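Local coordinates for oxysterol-binding protein homolog 1 (Saccharomyces cerevisiae, PDB 5H28) that carries sterols and other lipids between membranes through the cytosol, its ankyrin repeats targeting it to the nucleus-vacuole junction by binding Nvj1, at residues A12-S17 with V49-M54; V40-L45 with L73-D78. One frame throughout, in Å; residues are numbered along the deposited sequence.

Contact 1: residues A12-S17 with V49-M54; sequences ALRQGS and VQVAPM
Leu13, in the last turn of helix 2-15, meets the C-terminal end of helix 44-51 through its CB and its backbone. Leu13 CB lies 3.6 Å from Val51 CG2. Leu13 O lies 3.6 Å from Ala52 CB. The Leu13 side chain also touches Tyr47 and Ala48 of helix 44-51 and Leu21 of helix 18-28. One residue on, Arg14 adds aliphatic cover: its CG comes 3.8 Å from Val51 CG2, the two side chains meeting at a slant. In Val51, chi1 -47° puts CG1 anti to the carbonyl carbon, which leaves CG2 between the backbone N and the carbonyl carbon, against both Leu13 CB and Arg14 CG. Beyond the helix end, Gly16 with its positive phi (74°) gives its N-H to Leu13 O at 3.0 Å between N and O. Its CA rests against the proline ring, 3.7 Å from Pro53 CD, so that a backbone carbon takes the place of a side chain there. Arg98 NH1 hydrogen-bonds to the carbonyl oxygens of Val49 and Ala52. Two helices end side by side here, each just before the turn into its next helix, 18-28 or 54-64, as in the helix-turn-helix pairs of an ankyrin-repeat stack.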
loop_
_atom_site.group_PDB
_atom_site.type_symbol
_atom_site.label_atom_id
_atom_site.label_comp_id
_atom_site.label_asym_id
_atom_site.label_seq_id
_atom_site.Cartn_x
_atom_site.Cartn_y
_atom_site.Cartn_z
ATOM N N ALA A 12 -1.599 20.089 -25.180
ATOM C CA ALA A 12 -2.317 20.833 -24.153
ATOM C C ALA A 12 -1.518 20.867 -22.847
ATOM O O ALA A 12 -1.461 21.894 -22.167
ATOM C CB ALA A 12 -3.689 20.205 -23.916
ATOM N N LEU A 13 -0.899 19.745 -22.498
ATOM C CA LEU A 13 -0.121 19.684 -21.269
ATOM C C LEU A 13 1.089 20.608 -21.316
ATOM O O LEU A 13 1.402 21.272 -20.323
ATOM C CB LEU A 13 0.313 18.240 -20.990
ATOM C CG LEU A 13 -0.822 17.275 -20.614
ATOM C CD1 LEU A 13 -0.307 15.848 -20.606
ATOM C CD2 LEU A 13 -1.392 17.635 -19.247
ATOM N N ARG A 14 1.763 20.667 -22.462
ATOM C CA ARG A 14 2.932 21.530 -22.590
ATOM C C ARG A 14 2.552 22.995 -22.447
ATOM O O ARG A 14 3.322 23.791 -21.905
ATOM C CB ARG A 14 3.633 21.323 -23.936
ATOM C CG ARG A 14 4.254 19.952 -24.123
ATOM C CD ARG A 14 5.272 19.963 -25.252
ATOM N NE ARG A 14 5.700 18.616 -25.616
ATOM C CZ ARG A 14 5.017 17.810 -26.423
ATOM N NH1 ARG A 14 5.479 16.596 -26.694
ATOM N NH2 ARG A 14 3.883 18.224 -26.973
ATOM N N GLN A 15 1.366 23.352 -22.931
ATOM C CA GLN A 15 0.908 24.731 -22.838
ATOM C C GLN A 15 0.717 25.160 -21.387
ATOM O O GLN A 15 0.730 26.349 -21.076
ATOM C CB GLN A 15 -0.379 24.923 -23.640
ATOM C CG GLN A 15 -0.111 25.264 -25.098
ATOM C CD GLN A 15 -1.379 25.435 -25.904
ATOM O OE1 GLN A 15 -2.327 26.084 -25.462
ATOM N NE2 GLN A 15 -1.398 24.863 -27.103
ATOM N N GLY A 16 0.526 24.182 -20.508
ATOM C CA GLY A 16 0.401 24.457 -19.085
ATOM C C GLY A 16 -0.841 25.071 -18.461
ATOM O O GLY A 16 -0.771 25.541 -17.326
ATOM N N SER A 17 -1.968 25.081 -19.163
ATOM C CA SER A 17 -3.193 25.642 -18.595
ATOM C C SER A 17 -4.171 24.541 -18.201
ATOM O O SER A 17 -4.648 23.798 -19.058
ATOM C CB SER A 17 -3.870 26.575 -19.602
ATOM O OG SER A 17 -5.178 26.917 -19.174
ATOM N N VAL A 49 3.602 14.436 -15.912
ATOM C CA VAL A 49 4.844 14.448 -15.148
ATOM C C VAL A 49 6.020 14.758 -16.074
ATOM O O VAL A 49 7.002 15.377 -15.663
ATOM C CB VAL A 49 5.081 13.086 -14.448
ATOM C CG1 VAL A 49 6.511 12.995 -13.925
ATOM C CG2 VAL A 49 4.097 12.923 -13.308
ATOM N N GLN A 50 5.911 14.353 -17.332
ATOM C CA GLN A 50 6.990 14.592 -18.276
ATOM C C GLN A 50 7.055 15.994 -18.869
ATOM O O GLN A 50 8.144 16.488 -19.155
ATOM C CB GLN A 50 6.922 13.582 -19.426
ATOM C CG GLN A 50 7.138 12.147 -19.001
ATOM C CD GLN A 50 7.338 11.220 -20.180
ATOM O OE1 GLN A 50 6.497 11.141 -21.076
ATOM N NE2 GLN A 50 8.459 10.508 -20.183
ATOM N N VAL A 51 5.909 16.648 -19.040
ATOM C CA VAL A 51 5.920 17.960 -19.684
ATOM C C VAL A 51 5.205 19.140 -19.032
ATOM O O VAL A 51 5.502 20.291 -19.359
ATOM C CB VAL A 51 5.347 17.855 -21.127
ATOM C CG1 VAL A 51 5.968 16.676 -21.855
ATOM C CG2 VAL A 51 3.824 17.718 -21.087
ATOM N N ALA A 52 4.286 18.875 -18.111
ATOM C CA ALA A 52 3.494 19.944 -17.509
ATOM C C ALA A 52 4.003 20.606 -16.234
ATOM O O ALA A 52 4.808 20.038 -15.499
ATOM C CB ALA A 52 2.068 19.433 -17.275
ATOM N N PRO A 53 3.535 21.839 -15.966
ATOM C CA PRO A 53 3.922 22.596 -14.774
ATOM C C PRO A 53 3.295 21.941 -13.546
ATOM O O PRO A 53 2.285 21.242 -13.650
ATOM C CB PRO A 53 3.329 23.982 -15.028
ATOM C CG PRO A 53 3.273 24.070 -16.517
ATOM C CD PRO A 53 2.788 22.695 -16.902
ATOM N N MET A 54 3.899 22.169 -12.388
ATOM C CA MET A 54 3.404 21.617 -11.136
ATOM C C MET A 54 1.920 21.913 -10.915
ATOM O O MET A 54 1.168 21.049 -10.458
ATOM C CB MET A 54 4.223 22.182 -9.971
ATOM C CG MET A 54 3.628 21.928 -8.591
ATOM S SD MET A 54 3.583 20.193 -8.138
ATOM C CE MET A 54 4.911 20.130 -6.930
#

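Contact 2: residues V40-L45 with L73-D78; sequences VLHLML and LNIHLD
Leu41 and Ile75 form the tightest point between the end of helix 35-42 and the loop 73-78. Their CD1 methyls stand 3.5 Å apart, closer than ordinary van der Waals contact, and the side chains cross at about a right angle. Leu73 is less closely fitted: its CD1 faces the fork of Leu41, 4.1 Å from Leu41 CD2, as the two side chains slide past each other in opposite directions. Leu77 closes the buried half with both methyls. Leu77 CD2 packs 3.6 Å from Leu41 O, the oxygen that accepts the backbone N-H of Met44, while Leu77 CD1 meets Met44 CE at 3.7 Å. The bend of Met44 at chi3 (58°) brings CE to this methyl, the two side chains again crossing nearly perpendicularly. Trp64 of helix 54-64 touches Met44, Leu73 and Leu77, and Leu25 of helix 18-28 packs on Met44 and Leu73. Apolar residues of a long loop thereby cover the start of the first predicted ankyrin repeat, within a stack made of helices and loops without strands. The other side is looser and watery. His42 points its CB away from the loop, yet its ring returns to within 4.2 Å of Ile75 CG2, measured from CE1, and ND1 is held by Gln38 O. Two waters lie between His42 O and Asp78. One accepts from Asp78 N at 2.9 Å. The other lies 2.8 Å from Asp78 O, placed to donate. Their bonds to His42 O are weak, and other acceptors compete for the same protons.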
loop_
_atom_site.group_PDB
_atom_site.type_symbol
_atom_site.label_atom_id
_atom_site.label_comp_id
_atom_site.label_asym_id
_atom_site.label_seq_id
_atom_site.Cartn_x
_atom_site.Cartn_y
_atom_site.Cartn_z
ATOM N N VAL A 40 -5.412 6.515 -23.489
ATOM C CA VAL A 40 -4.589 7.714 -23.403
ATOM C C VAL A 40 -4.837 8.450 -22.088
ATOM O O VAL A 40 -3.900 8.981 -21.489
ATOM C CB VAL A 40 -4.851 8.655 -24.599
ATOM C CG1 VAL A 40 -4.130 9.987 -24.399
ATOM C CG2 VAL A 40 -4.357 7.993 -25.879
ATOM N N LEU A 41 -6.091 8.484 -21.638
ATOM C CA LEU A 41 -6.419 9.145 -20.377
ATOM C C LEU A 41 -5.722 8.447 -19.212
ATOM O O LEU A 41 -5.283 9.105 -18.271
ATOM C CB LEU A 41 -7.935 9.164 -20.149
ATOM C CG LEU A 41 -8.737 10.148 -21.003
ATOM C CD1 LEU A 41 -10.223 9.947 -20.743
ATOM C CD2 LEU A 41 -8.326 11.578 -20.678
ATOM N N HIS A 42 -5.619 7.120 -19.273
ATOM C CA HIS A 42 -4.948 6.362 -18.217
ATOM C C HIS A 42 -3.468 6.731 -18.106
ATOM O O HIS A 42 -2.854 6.543 -17.058
ATOM C CB HIS A 42 -5.060 4.852 -18.465
ATOM C CG HIS A 42 -6.307 4.236 -17.911
ATOM N ND1 HIS A 42 -7.541 4.385 -18.505
ATOM C CD2 HIS A 42 -6.510 3.484 -16.804
ATOM C CE1 HIS A 42 -8.453 3.753 -17.787
ATOM N NE2 HIS A 42 -7.853 3.198 -16.748
ATOM N N LEU A 43 -2.893 7.252 -19.185
ATOM C CA LEU A 43 -1.483 7.635 -19.172
ATOM C C LEU A 43 -1.291 9.140 -19.046
ATOM O O LEU A 43 -0.169 9.635 -19.114
ATOM C CB LEU A 43 -0.785 7.136 -20.441
ATOM C CG LEU A 43 -0.644 5.617 -20.565
ATOM C CD1 LEU A 43 -0.162 5.261 -21.962
ATOM C CD2 LEU A 43 0.325 5.097 -19.516
ATOM N N MET A 44 -2.383 9.872 -18.843
ATOM C CA MET A 44 -2.288 11.320 -18.736
ATOM C C MET A 44 -1.360 11.811 -17.632
ATOM O O MET A 44 -0.595 12.752 -17.842
ATOM C CB MET A 44 -3.678 11.933 -18.562
ATOM C CG MET A 44 -3.657 13.451 -18.379
ATOM S SD MET A 44 -5.278 14.208 -18.608
ATOM C CE MET A 44 -6.233 13.332 -17.376
ATOM N N LEU A 45 -1.413 11.184 -16.461
ATOM C CA LEU A 45 -0.545 11.611 -15.372
ATOM C C LEU A 45 0.924 11.367 -15.728
ATOM O O LEU A 45 1.790 12.163 -15.361
ATOM C CB LEU A 45 -0.915 10.902 -14.067
ATOM C CG LEU A 45 -0.182 11.407 -12.819
ATOM C CD1 LEU A 45 -0.357 12.915 -12.685
ATOM C CD2 LEU A 45 -0.730 10.693 -11.589
ATOM N N LEU A 73 -14.946 13.633 -16.062
ATOM C CA LEU A 73 -14.019 12.693 -16.687
ATOM C C LEU A 73 -14.558 11.270 -16.611
ATOM O O LEU A 73 -14.322 10.458 -17.505
ATOM C CB LEU A 73 -12.650 12.760 -16.000
ATOM C CG LEU A 73 -11.505 12.084 -16.761
ATOM C CD1 LEU A 73 -11.192 12.899 -18.008
ATOM C CD2 LEU A 73 -10.271 11.969 -15.879
ATOM N N ASN A 74 -15.285 10.981 -15.536
ATOM C CA ASN A 74 -15.874 9.667 -15.317
ATOM C C ASN A 74 -14.869 8.526 -15.351
ATOM O O ASN A 74 -15.152 7.434 -15.849
ATOM C CB ASN A 74 -16.995 9.414 -16.323
ATOM C CG ASN A 74 -18.209 10.272 -16.050
ATOM O OD1 ASN A 74 -18.626 10.419 -14.900
ATOM N ND2 ASN A 74 -18.786 10.841 -17.099
ATOM N N ILE A 75 -13.691 8.799 -14.811
ATOM C CA ILE A 75 -12.620 7.822 -14.720
ATOM C C ILE A 75 -11.797 8.230 -13.516
ATOM O O ILE A 75 -11.435 9.397 -13.381
ATOM C CB ILE A 75 -11.663 7.859 -15.932
ATOM C CG1 ILE A 75 -12.421 7.599 -17.230
ATOM C CG2 ILE A 75 -10.568 6.816 -15.746
ATOM C CD1 ILE A 75 -11.538 7.682 -18.463
ATOM N N HIS A 76 -11.517 7.290 -12.627
ATOM C CA HIS A 76 -10.682 7.625 -11.492
ATOM C C HIS A 76 -9.265 7.206 -11.825
ATOM O O HIS A 76 -8.931 6.018 -11.838
ATOM C CB HIS A 76 -11.183 6.948 -10.218
ATOM C CG HIS A 76 -12.390 7.613 -9.637
ATOM N ND1 HIS A 76 -13.664 7.104 -9.776
ATOM C CD2 HIS A 76 -12.525 8.785 -8.975
ATOM C CE1 HIS A 76 -14.529 7.934 -9.224
ATOM N NE2 HIS A 76 -13.865 8.963 -8.731
ATOM N N LEU A 77 -8.442 8.204 -12.127
ATOM C CA LEU A 77 -7.055 7.970 -12.482
ATOM C C LEU A 77 -6.321 7.294 -11.341
ATOM O O LEU A 77 -6.502 7.637 -10.169
ATOM C CB LEU A 77 -6.376 9.292 -12.842
ATOM C CG LEU A 77 -7.062 10.065 -13.973
ATOM C CD1 LEU A 77 -6.264 11.319 -14.281
ATOM C CD2 LEU A 77 -7.182 9.184 -15.218
ATOM N N ASP A 78 -5.504 6.313 -11.700
ATOM C CA ASP A 78 -4.722 5.551 -10.743
ATOM C C ASP A 78 -3.380 6.247 -10.561
ATOM O O ASP A 78 -2.607 6.386 -11.508
ATOM C CB ASP A 78 -4.509 4.133 -11.278
ATOM C CG ASP A 78 -3.872 3.211 -10.259
ATOM O OD1 ASP A 78 -3.380 3.702 -9.221
ATOM O OD2 ASP A 78 -3.861 1.988 -10.507
HETATM O O HOH W 1 -5.014 5.845 -14.494
HETATM O O HOH W 2 -2.971 7.742 -13.931
#

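Contact 1 and contact 2 share helix 44-51: segment 40-45 enters it and segment 49-54 leaves it, so the contacts sit toward its two ends, with centres about 15 Å apart. Along the chain their segments alternate, 12-17, 40-45, 49-54, 73-78, so the two contacts cross. They touch where Leu13 CD1 packs 4.2 Å from Met44 O. Contact 1 joins the N-terminal helix 2-15 to the first predicted ankyrin repeat; contact 2 sets the end of helix 35-42 and the start of helix 44-51 against the loop before helix 89-95. The ankyrin repeats are required for targeting to the junction through Nvj1.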